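Long-range contacts in benzyl alcohol dehydrogenase (Acinetobacter calcoaceticus, PDB 1F8F), which probably oxidises benzyl alcohol to benzaldehyde with NAD as cofactor, as a zinc-dependent member of the medium-chain alcohol dehydrogenase family: residues A[4-9]-A[21-27]; A[77-81]-A[153-157]; A[282-288]-A[308-314]. All coordinates share one frame; numbering follows the deposited sequence.

Interaction 1 of 3, residues A[4-9]-A[21-27]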
loop_
_atom_site.group_PDB
_atom_site.type_symbol
_atom_site.label_atom_id
_atom_site.label_comp_id
_atom_site.label_asym_id
_atom_site.label_seq_id
_atom_site.Cartn_x
_atom_site.Cartn_y
_atom_site.Cartn_z
ATOM N N LEU A 4 -19.877 23.220 41.091
ATOM C CA LEU A 4 -20.434 22.116 40.248
ATOM C C LEU A 4 -21.882 22.346 39.810
ATOM O O LEU A 4 -22.552 23.278 40.288
ATOM C CB LEU A 4 -20.177 20.787 40.940
ATOM C CG LEU A 4 -20.845 20.400 42.237
ATOM C CD1 LEU A 4 -22.349 20.296 42.080
ATOM C CD2 LEU A 4 -20.261 19.124 42.822
ATOM N N LYS A 5 -22.396 21.502 38.915
ATOM C CA LYS A 5 -23.720 21.613 38.311
ATOM C C LYS A 5 -24.639 20.415 38.505
ATOM O O LYS A 5 -24.182 19.255 38.559
ATOM C CB LYS A 5 -23.463 21.802 36.803
ATOM C CG LYS A 5 -24.561 22.285 35.899
ATOM C CD LYS A 5 -24.190 22.355 34.439
ATOM C CE LYS A 5 -23.891 23.723 33.894
ATOM N NZ LYS A 5 -25.014 24.509 33.323
ATOM N N ASP A 6 -25.958 20.648 38.648
ATOM C CA ASP A 6 -26.912 19.540 38.769
ATOM C C ASP A 6 -27.521 19.229 37.393
ATOM O O ASP A 6 -27.747 20.121 36.570
ATOM C CB ASP A 6 -28.087 19.721 39.714
ATOM C CG ASP A 6 -27.850 20.016 41.173
ATOM O OD1 ASP A 6 -27.691 21.212 41.508
ATOM O OD2 ASP A 6 -27.876 19.075 41.999
ATOM N N ILE A 7 -27.737 17.928 37.150
ATOM C CA ILE A 7 -28.294 17.422 35.902
ATOM C C ILE A 7 -29.210 16.191 36.033
ATOM O O ILE A 7 -29.167 15.465 37.043
ATOM C CB ILE A 7 -27.121 16.927 34.996
ATOM C CG1 ILE A 7 -26.420 15.720 35.628
ATOM C CG2 ILE A 7 -26.062 17.979 34.675
ATOM C CD1 ILE A 7 -25.558 14.911 34.692
ATOM N N ILE A 8 -29.878 15.798 34.922
ATOM C CA ILE A 8 -30.687 14.588 34.838
ATOM C C ILE A 8 -29.981 13.546 33.972
ATOM O O ILE A 8 -29.571 13.902 32.864
ATOM C CB ILE A 8 -32.078 14.863 34.177
ATOM C CG1 ILE A 8 -32.915 15.938 34.880
ATOM C CG2 ILE A 8 -32.870 13.563 33.996
ATOM C CD1 ILE A 8 -33.121 15.793 36.378
ATOM N N ALA A 9 -29.825 12.297 34.358
ATOM C CA ALA A 9 -29.181 11.315 33.483
ATOM C C ALA A 9 -29.867 9.977 33.628
ATOM O O ALA A 9 -30.244 9.694 34.747
ATOM C CB ALA A 9 -27.704 11.112 33.813
ATOM N N LEU A 21 -34.639 7.730 35.082
ATOM C CA LEU A 21 -34.051 9.066 35.131
ATOM C C LEU A 21 -33.708 9.448 36.563
ATOM O O LEU A 21 -34.521 9.163 37.452
ATOM C CB LEU A 21 -35.012 10.053 34.455
ATOM C CG LEU A 21 -35.134 9.947 32.938
ATOM C CD1 LEU A 21 -35.970 11.065 32.332
ATOM C CD2 LEU A 21 -33.774 9.863 32.254
ATOM N N GLN A 22 -32.540 10.000 36.847
ATOM C CA GLN A 22 -32.123 10.321 38.205
ATOM C C GLN A 22 -31.503 11.704 38.270
ATOM O O GLN A 22 -31.117 12.216 37.221
ATOM C CB GLN A 22 -31.145 9.277 38.761
ATOM C CG GLN A 22 -31.683 7.948 39.192
ATOM C CD GLN A 22 -30.771 6.890 39.749
ATOM O OE1 GLN A 22 -29.614 7.093 40.148
ATOM N NE2 GLN A 22 -31.226 5.636 39.839
ATOM N N ALA A 23 -31.441 12.338 39.440
ATOM C CA ALA A 23 -30.793 13.641 39.531
ATOM C C ALA A 23 -29.333 13.454 39.994
ATOM O O ALA A 23 -29.106 12.767 40.998
ATOM C CB ALA A 23 -31.489 14.580 40.503
ATOM N N LEU A 24 -28.393 14.028 39.230
ATOM C CA LEU A 24 -26.973 13.893 39.573
ATOM C C LEU A 24 -26.202 15.200 39.409
ATOM O O LEU A 24 -26.712 16.272 39.031
ATOM C CB LEU A 24 -26.366 12.790 38.737
ATOM C CG LEU A 24 -26.845 11.371 38.555
ATOM C CD1 LEU A 24 -25.902 10.596 37.613
ATOM C CD2 LEU A 24 -26.960 10.486 39.771
ATOM N N LYS A 25 -24.892 15.171 39.713
ATOM C CA LYS A 25 -24.058 16.354 39.574
ATOM C C LYS A 25 -22.768 16.127 38.768
ATOM O O LYS A 25 -22.111 15.118 38.835
ATOM C CB LYS A 25 -23.637 16.994 40.897
ATOM C CG LYS A 25 -24.730 17.842 41.525
ATOM C CD LYS A 25 -25.193 17.215 42.836
ATOM C CE LYS A 25 -24.641 18.010 44.007
ATOM N NZ LYS A 25 -23.394 17.423 44.595
ATOM N N ILE A 26 -22.428 17.174 38.021
ATOM C CA ILE A 26 -21.219 17.086 37.195
ATOM C C ILE A 26 -20.303 18.267 37.491
ATOM O O ILE A 26 -20.756 19.416 37.653
ATOM C CB ILE A 26 -21.609 16.947 35.712
ATOM C CG1 ILE A 26 -20.387 16.567 34.895
ATOM C CG2 ILE A 26 -22.229 18.278 35.277
ATOM C CD1 ILE A 26 -20.463 15.442 33.921
ATOM N N ARG A 27 -19.001 17.946 37.539
ATOM C CA ARG A 27 -18.012 18.977 37.843
ATOM C C ARG A 27 -17.518 19.739 36.633
ATOM O O ARG A 27 -17.708 19.307 35.493
ATOM C CB ARG A 27 -16.819 18.314 38.538
ATOM C CG ARG A 27 -15.769 17.754 37.608
ATOM C CD ARG A 27 -14.686 16.957 38.303
ATOM N NE ARG A 27 -13.913 16.162 37.375
ATOM C CZ ARG A 27 -13.202 16.385 36.300
ATOM N NH1 ARG A 27 -13.015 17.581 35.769
ATOM N NH2 ARG A 27 -12.632 15.337 35.713
#
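Lys-5, Ile-7 and Ala-9 exchange backbone hydrogen bonds with Ile-26, Leu-24 and Gln-22, two to each pair. The two bonds between Ile-7 and Leu-24 are the shortest: N of Leu-24 reaches O of Ile-7 at 2.7 Å with an N-H...O angle of 178°, and the return bond is equally short. At the non-hydrogen-bonded pairs, CA-H groups make weaker contacts with carbonyls of the other strand; CA of Asp-6, for instance, lies 3.3 Å from O of Leu-24. This is the ladder of a two-stranded beta hairpin near the N terminus, its strands twisted to 138° between their N-to-C directions.

Apolar contacts divide by face. On the face of Ile-7, Leu-24 and Ile-26, which is buried against Tyr-148 and Leu-150 of strand 148-152, the side chains of Ile-7 and Ile-26 cross at a slant, CG2 of Ile-7 lying 3.9 Å from CG2 of Ile-26, while CB of Ala-9 meets CD1 of Leu-24 at 4.2 Å. On the other, CG2 of Ile-8 approaches CB of Leu-21, the two side chains roughly perpendicular.

Lys-25 meets its neighbours through its methylene carbons. Its chain, bent at chi2, chi3 and chi4, runs beside Asp-6, whose OD2 is 3.4 Å from CD of Lys-25; NZ stays 5.4 Å from that oxygen, so any attraction acts without direct contact. The methyl CD1 of Leu-4 presses tightly on CG of Lys-25, at 3.5 Å.

Interaction 2 of 3, residues A[77-81]-A[153-157]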
loop_
_atom_site.group_PDB
_atom_site.type_symbol
_atom_site.label_atom_id
_atom_site.label_comp_id
_atom_site.label_asym_id
_atom_site.label_seq_id
_atom_site.Cartn_x
_atom_site.Cartn_y
_atom_site.Cartn_z
ATOM N N ASN A 77 -6.043 23.824 29.012
ATOM C CA ASN A 77 -5.115 23.426 27.944
ATOM C C ASN A 77 -5.799 23.081 26.611
ATOM O O ASN A 77 -5.183 22.616 25.626
ATOM C CB ASN A 77 -4.268 22.213 28.370
ATOM C CG ASN A 77 -3.643 22.503 29.745
ATOM O OD1 ASN A 77 -2.745 23.334 29.819
ATOM N ND2 ASN A 77 -4.123 21.787 30.745
ATOM N N VAL A 78 -7.103 23.401 26.550
ATOM C CA VAL A 78 -7.875 23.159 25.352
ATOM C C VAL A 78 -7.522 24.251 24.341
ATOM O O VAL A 78 -7.640 25.434 24.675
ATOM C CB VAL A 78 -9.386 23.112 25.624
ATOM C CG1 VAL A 78 -10.143 22.960 24.320
ATOM C CG2 VAL A 78 -9.764 22.065 26.655
ATOM N N THR A 79 -7.088 23.846 23.130
ATOM C CA THR A 79 -6.700 24.879 22.189
ATOM C C THR A 79 -7.486 24.810 20.910
ATOM O O THR A 79 -7.423 25.802 20.166
ATOM C CB THR A 79 -5.191 24.772 21.799
ATOM O OG1 THR A 79 -4.898 23.485 21.206
ATOM C CG2 THR A 79 -4.254 25.049 22.958
ATOM N N GLU A 80 -8.113 23.681 20.569
ATOM C CA GLU A 80 -8.740 23.576 19.256
ATOM C C GLU A 80 -10.263 23.678 19.266
ATOM O O GLU A 80 -10.906 23.533 18.218
ATOM C CB GLU A 80 -8.301 22.303 18.570
ATOM C CG GLU A 80 -6.877 21.943 18.269
ATOM C CD GLU A 80 -5.963 23.038 17.795
ATOM O OE1 GLU A 80 -6.076 23.577 16.689
ATOM O OE2 GLU A 80 -5.063 23.427 18.591
ATOM N N LEU A 81 -10.867 23.931 20.393
ATOM C CA LEU A 81 -12.314 24.048 20.523
ATOM C C LEU A 81 -12.734 25.242 21.387
ATOM O O LEU A 81 -12.097 25.504 22.416
ATOM C CB LEU A 81 -12.779 22.755 21.199
ATOM C CG LEU A 81 -12.681 21.396 20.502
ATOM C CD1 LEU A 81 -12.889 20.223 21.440
ATOM C CD2 LEU A 81 -13.695 21.383 19.371
ATOM N N GLU A 153 -10.665 16.553 24.684
ATOM C CA GLU A 153 -10.488 17.316 23.448
ATOM C C GLU A 153 -10.245 16.318 22.299
ATOM O O GLU A 153 -10.785 16.614 21.222
ATOM C CB GLU A 153 -9.304 18.314 23.411
ATOM C CG GLU A 153 -9.134 19.214 22.193
ATOM C CD GLU A 153 -7.994 20.210 22.304
ATOM O OE1 GLU A 153 -6.977 19.885 22.976
ATOM O OE2 GLU A 153 -7.910 21.344 21.787
ATOM N N ASN A 154 -9.436 15.293 22.515
ATOM C CA ASN A 154 -9.230 14.421 21.346
ATOM C C ASN A 154 -10.468 13.593 20.975
ATOM O O ASN A 154 -10.528 13.168 19.810
ATOM C CB ASN A 154 -7.987 13.550 21.383
ATOM C CG ASN A 154 -8.044 12.476 22.431
ATOM O OD1 ASN A 154 -9.015 12.431 23.206
ATOM N ND2 ASN A 154 -7.008 11.632 22.432
ATOM N N ASN A 155 -11.445 13.359 21.844
ATOM C CA ASN A 155 -12.664 12.673 21.394
ATOM C C ASN A 155 -13.774 13.691 21.119
ATOM O O ASN A 155 -14.889 13.204 20.902
ATOM C CB ASN A 155 -13.143 11.526 22.242
ATOM C CG ASN A 155 -13.559 11.724 23.686
ATOM O OD1 ASN A 155 -12.838 12.316 24.505
ATOM N ND2 ASN A 155 -14.717 11.163 23.964
ATOM N N THR A 156 -13.539 14.984 21.046
ATOM C CA THR A 156 -14.629 15.930 20.782
ATOM C C THR A 156 -14.402 16.552 19.423
ATOM O O THR A 156 -13.475 17.320 19.193
ATOM C CB THR A 156 -14.729 16.934 21.933
ATOM O OG1 THR A 156 -14.822 16.205 23.172
ATOM C CG2 THR A 156 -15.964 17.830 21.923
ATOM N N VAL A 157 -15.227 16.267 18.436
ATOM C CA VAL A 157 -15.179 16.621 17.062
ATOM C C VAL A 157 -16.130 17.740 16.643
ATOM O O VAL A 157 -17.335 17.661 16.475
ATOM C CB VAL A 157 -15.405 15.459 16.084
ATOM C CG1 VAL A 157 -14.976 15.727 14.673
ATOM C CG2 VAL A 157 -14.732 14.163 16.547
#
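Glu-153 reaches across to the loop 77-81 with a nearly straight side chain, CG being anti to the backbone N (chi1 -175°) and the chain extended beyond it. CB points toward the loop. CG, the next atom out, lies 4.0 Å from CD1 of Leu-81, so the aliphatic part of the acid rests on a leucine methyl. That same methyl also touches CB of Thr-156 at 3.8 Å, and so packs against both ends of the short turn 153-156, which is closed by a bond from N of Thr-156 to O of Glu-153. Further along, CD passes CG1 of Val-78, the two side chains sliding by in opposite directions.

At the tip the two oxygens part company. OE2 accepts two consecutive backbone N-H groups: N of Glu-80 at 2.6 Å, nearly along the C-O axis of the carboxylate, and N of Thr-79 at 3.0 Å, from above the carboxylate plane. OE1 turns to Lys-96 of the second subunit in a salt bridge. OG1 of Thr-79 is bonded to that lysine too, and donates to OE2 of Glu-80 at 2.6 Å, on the anti side of that carboxylate and somewhat out of its plane.

The loop, between strands 66-74 and 86-89 of the GroES-like domain, is thus tied by one carboxylate to the turn that leads into strand 156-159. Two amide donors and the lysine of the second subunit would be expected to favour the charged form of Glu-153 and to offset the like charge of Glu-80, whose OE2 is 4.8 Å from OE2 of Glu-153.

Interaction 3 of 3, residues A[282-288]-A[308-314]. With NAD (nicotinamide-adenine-dinucleotide), chain F.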
loop_
_atom_site.group_PDB
_atom_site.type_symbol
_atom_site.label_atom_id
_atom_site.label_comp_id
_atom_site.label_asym_id
_atom_site.label_seq_id
_atom_site.Cartn_x
_atom_site.Cartn_y
_atom_site.Cartn_z
ATOM N N LEU A 282 -8.843 -13.946 -4.059
ATOM C CA LEU A 282 -8.252 -12.732 -3.517
ATOM C C LEU A 282 -9.228 -11.784 -2.825
ATOM O O LEU A 282 -8.866 -10.659 -2.437
ATOM C CB LEU A 282 -7.341 -11.957 -4.472
ATOM C CG LEU A 282 -6.043 -12.670 -4.868
ATOM C CD1 LEU A 282 -5.415 -11.928 -6.062
ATOM C CD2 LEU A 282 -5.042 -12.657 -3.722
ATOM N N GLY A 283 -10.389 -12.339 -2.437
ATOM C CA GLY A 283 -11.384 -11.561 -1.696
ATOM C C GLY A 283 -11.000 -11.263 -0.266
ATOM O O GLY A 283 -10.117 -11.909 0.349
ATOM N N LYS A 284 -11.662 -10.266 0.329
ATOM C CA LYS A 284 -11.406 -9.805 1.673
ATOM C C LYS A 284 -12.679 -9.636 2.496
ATOM O O LYS A 284 -13.535 -8.873 2.071
ATOM C CB LYS A 284 -10.594 -8.490 1.688
ATOM C CG LYS A 284 -9.303 -8.496 0.896
ATOM C CD LYS A 284 -8.511 -7.186 1.054
ATOM C CE LYS A 284 -7.440 -7.244 -0.031
ATOM N NZ LYS A 284 -6.351 -6.252 0.044
ATOM N N ILE A 285 -12.695 -10.121 3.764
ATOM C CA ILE A 285 -13.891 -9.939 4.570
ATOM C C ILE A 285 -13.521 -9.239 5.868
ATOM O O ILE A 285 -12.607 -9.693 6.574
ATOM C CB ILE A 285 -14.657 -11.261 4.863
ATOM C CG1 ILE A 285 -15.991 -10.922 5.600
ATOM C CG2 ILE A 285 -13.847 -12.263 5.647
ATOM C CD1 ILE A 285 -17.050 -12.018 5.636
ATOM N N ALA A 286 -14.121 -8.113 6.202
ATOM C CA ALA A 286 -13.872 -7.361 7.412
ATOM C C ALA A 286 -14.836 -7.789 8.535
ATOM O O ALA A 286 -16.032 -7.763 8.269
ATOM C CB ALA A 286 -14.012 -5.842 7.201
ATOM N N VAL A 287 -14.383 -8.034 9.775
ATOM C CA VAL A 287 -15.227 -8.477 10.845
ATOM C C VAL A 287 -15.592 -7.391 11.837
ATOM O O VAL A 287 -14.702 -6.998 12.577
ATOM C CB VAL A 287 -14.555 -9.671 11.593
ATOM C CG1 VAL A 287 -15.394 -10.180 12.754
ATOM C CG2 VAL A 287 -14.361 -10.891 10.661
ATOM N N VAL A 288 -16.832 -6.880 11.897
ATOM C CA VAL A 288 -17.180 -5.864 12.880
ATOM C C VAL A 288 -18.187 -6.346 13.922
ATOM O O VAL A 288 -18.352 -5.757 15.006
ATOM C CB VAL A 288 -17.714 -4.529 12.289
ATOM C CG1 VAL A 288 -16.645 -3.837 11.433
ATOM C CG2 VAL A 288 -18.961 -4.618 11.411
ATOM N N GLY A 308 -6.318 -17.350 -1.751
ATOM C CA GLY A 308 -5.549 -16.201 -1.257
ATOM C C GLY A 308 -6.380 -15.172 -0.475
ATOM O O GLY A 308 -6.206 -13.933 -0.526
ATOM N N LYS A 309 -7.366 -15.738 0.209
ATOM C CA LYS A 309 -8.325 -14.963 0.965
ATOM C C LYS A 309 -7.793 -14.283 2.207
ATOM O O LYS A 309 -6.984 -14.772 3.009
ATOM C CB LYS A 309 -9.513 -15.915 1.274
ATOM C CG LYS A 309 -10.338 -16.294 0.043
ATOM C CD LYS A 309 -11.581 -17.154 0.437
ATOM C CE LYS A 309 -12.203 -17.614 -0.876
ATOM N NZ LYS A 309 -13.347 -18.563 -0.722
ATOM N N THR A 310 -8.334 -13.111 2.511
ATOM C CA THR A 310 -8.029 -12.362 3.716
ATOM C C THR A 310 -9.205 -12.167 4.691
ATOM O O THR A 310 -10.345 -11.808 4.388
ATOM C CB THR A 310 -7.401 -10.997 3.433
ATOM O OG1 THR A 310 -6.408 -11.108 2.439
ATOM C CG2 THR A 310 -6.802 -10.503 4.739
ATOM N N ILE A 311 -8.919 -12.460 5.948
ATOM C CA ILE A 311 -9.935 -12.303 7.003
ATOM C C ILE A 311 -9.414 -11.214 7.953
ATOM O O ILE A 311 -8.326 -11.438 8.509
ATOM C CB ILE A 311 -10.192 -13.592 7.775
ATOM C CG1 ILE A 311 -10.960 -14.762 7.147
ATOM C CG2 ILE A 311 -11.090 -13.314 8.963
ATOM C CD1 ILE A 311 -10.775 -15.999 8.075
ATOM N N LEU A 312 -10.069 -10.076 8.176
ATOM C CA LEU A 312 -9.581 -9.052 9.065
ATOM C C LEU A 312 -10.515 -8.366 10.081
ATOM O O LEU A 312 -11.636 -7.957 9.820
ATOM C CB LEU A 312 -8.886 -7.854 8.380
ATOM C CG LEU A 312 -9.627 -6.910 7.473
ATOM C CD1 LEU A 312 -9.026 -5.530 7.343
ATOM C CD2 LEU A 312 -9.663 -7.552 6.075
ATOM N N GLY A 313 -9.938 -8.176 11.297
ATOM C CA GLY A 313 -10.691 -7.561 12.382
ATOM C C GLY A 313 -10.795 -6.052 12.353
ATOM O O GLY A 313 -9.709 -5.446 12.194
ATOM N N VAL A 314 -11.964 -5.440 12.549
ATOM C CA VAL A 314 -12.045 -3.982 12.480
ATOM C C VAL A 314 -12.804 -3.343 13.656
ATOM O O VAL A 314 -13.966 -3.693 13.889
ATOM C CB VAL A 314 -12.770 -3.545 11.189
ATOM C CG1 VAL A 314 -13.109 -2.057 11.211
ATOM C CG2 VAL A 314 -11.984 -3.839 9.911
HETATM P PA NAD F . -28.590 -4.011 14.415
HETATM O O1A NAD F . -29.187 -2.702 13.999
HETATM O O2A NAD F . -29.335 -4.827 15.384
HETATM O O5B NAD F . -28.131 -4.838 13.141
HETATM C C5B NAD F . -27.705 -6.213 12.982
HETATM C C4B NAD F . -28.569 -6.935 11.958
HETATM O O4B NAD F . -28.187 -8.352 11.928
HETATM C C3B NAD F . -30.091 -6.913 12.183
HETATM O O3B NAD F . -30.773 -6.214 11.150
HETATM C C2B NAD F . -30.541 -8.372 12.181
HETATM O O2B NAD F . -31.744 -8.639 11.449
HETATM C C1B NAD F . -29.340 -9.062 11.514
HETATM N N9A NAD F . -29.175 -10.470 11.861
HETATM C C8A NAD F . -29.084 -11.049 13.100
HETATM N N7A NAD F . -28.933 -12.373 13.047
HETATM C C5A NAD F . -28.944 -12.653 11.691
HETATM C C6A NAD F . -28.834 -13.856 10.969
HETATM N N6A NAD F . -28.670 -15.062 11.505
HETATM N N1A NAD F . -28.868 -13.776 9.615
HETATM C C2A NAD F . -29.032 -12.549 9.029
HETATM N N3A NAD F . -29.138 -11.389 9.605
HETATM C C4A NAD F . -29.098 -11.502 10.945
HETATM O O3 NAD F . -27.128 -3.644 15.036
HETATM P PN NAD F . -26.126 -2.529 14.492
HETATM O O1N NAD F . -26.110 -2.513 13.018
HETATM O O2N NAD F . -26.473 -1.235 15.095
HETATM O O5D NAD F . -24.744 -3.118 15.116
HETATM C C5D NAD F . -24.091 -4.211 14.448
HETATM C C4D NAD F . -23.119 -4.969 15.278
HETATM O O4D NAD F . -21.788 -4.362 15.283
HETATM C C3D NAD F . -23.412 -5.382 16.725
HETATM O O3D NAD F . -22.705 -6.605 17.003
HETATM C C2D NAD F . -22.677 -4.260 17.472
HETATM O O2D NAD F . -22.493 -4.502 18.859
HETATM C C1D NAD F . -21.376 -4.349 16.660
HETATM N N1N NAD F . -20.605 -3.117 16.793
HETATM C C2N NAD F . -19.270 -3.229 16.575
HETATM C C3N NAD F . -18.500 -2.084 16.633
HETATM C C7N NAD F . -16.952 -2.086 16.379
HETATM O O7N NAD F . -16.325 -1.032 16.480
HETATM N N7N NAD F . -16.416 -3.314 16.049
HETATM C C4N NAD F . -19.097 -0.812 16.881
HETATM C C5N NAD F . -20.458 -0.802 16.507
HETATM C C6N NAD F . -21.287 -1.904 16.461
HETATM O O HOH W 1 -7.144 -11.199 -0.075
#
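The nicotinamide end of the NAD pocket is reached just beyond the ends of two neighbouring parallel strands of the Rossmann fold, at Val-288 and Val-314. The amide nitrogen N7N of NAD donates to both of their carbonyls, each at 3.3 Å; the bond to O of Val-288 is the straighter, at 158° against 137° for O of Val-314. These two bonds would help to fix the rotation of the carboxamide. Beside it the two valines lie alongside each other, pointing the same way, with CG1 of Val-288 3.9 Å from CB of Val-314. With CG1 anti to the backbone N (chi1 169°), Val-314 has CG2 beside that N, against CB of Ala-286.

Behind this end, five backbone bonds alternate between the strands as parallel pairing requires, from N of Thr-310 to O of Gly-283 through to N of Val-314 to O of Val-287. Strands 283-287 and 310-313 are the last two of the six-stranded parallel sheet in this chain, and Thr-310, Ile-311 and Leu-312 continue it through an antiparallel ladder with a strand of the third subunit. On one face CG2 of Ile-285 lies 4.1 Å from CG1 of Ile-311, and both side chains meet Val-276 of helix 269-277; on the other, the side chains of Lys-284 and Thr-310 run side by side, CG of Lys-284 4.0 Å from CB of Thr-310.

At the far end, Gly-308 closes the preceding helix in a Schellman motif with positive phi. A water there lies within bonding distance of O of Gly-308, O of Gly-283 and OG1 of Thr-310, and so sits between the two segments.

From the N terminus, the chain first closes the short hairpin of interaction 1, whose segments are separated by only 11 residues. It then makes the much longer excursion of interaction 2, where 71 residues intervene between the loop 77-81 and the turn at 153-157, both in the GroES-like range. Interaction 3 comes last, joining neighbouring strands of the Rossmann domain across a 19-residue connection that includes helix 301-306. The three lie in series, none nested in another and none crossing. Interactions 1 and 3 sit on opposite sides of the chain's centre, with centres about 44 Å apart; interactions 2 and 3 link this chain to different neighbouring subunits.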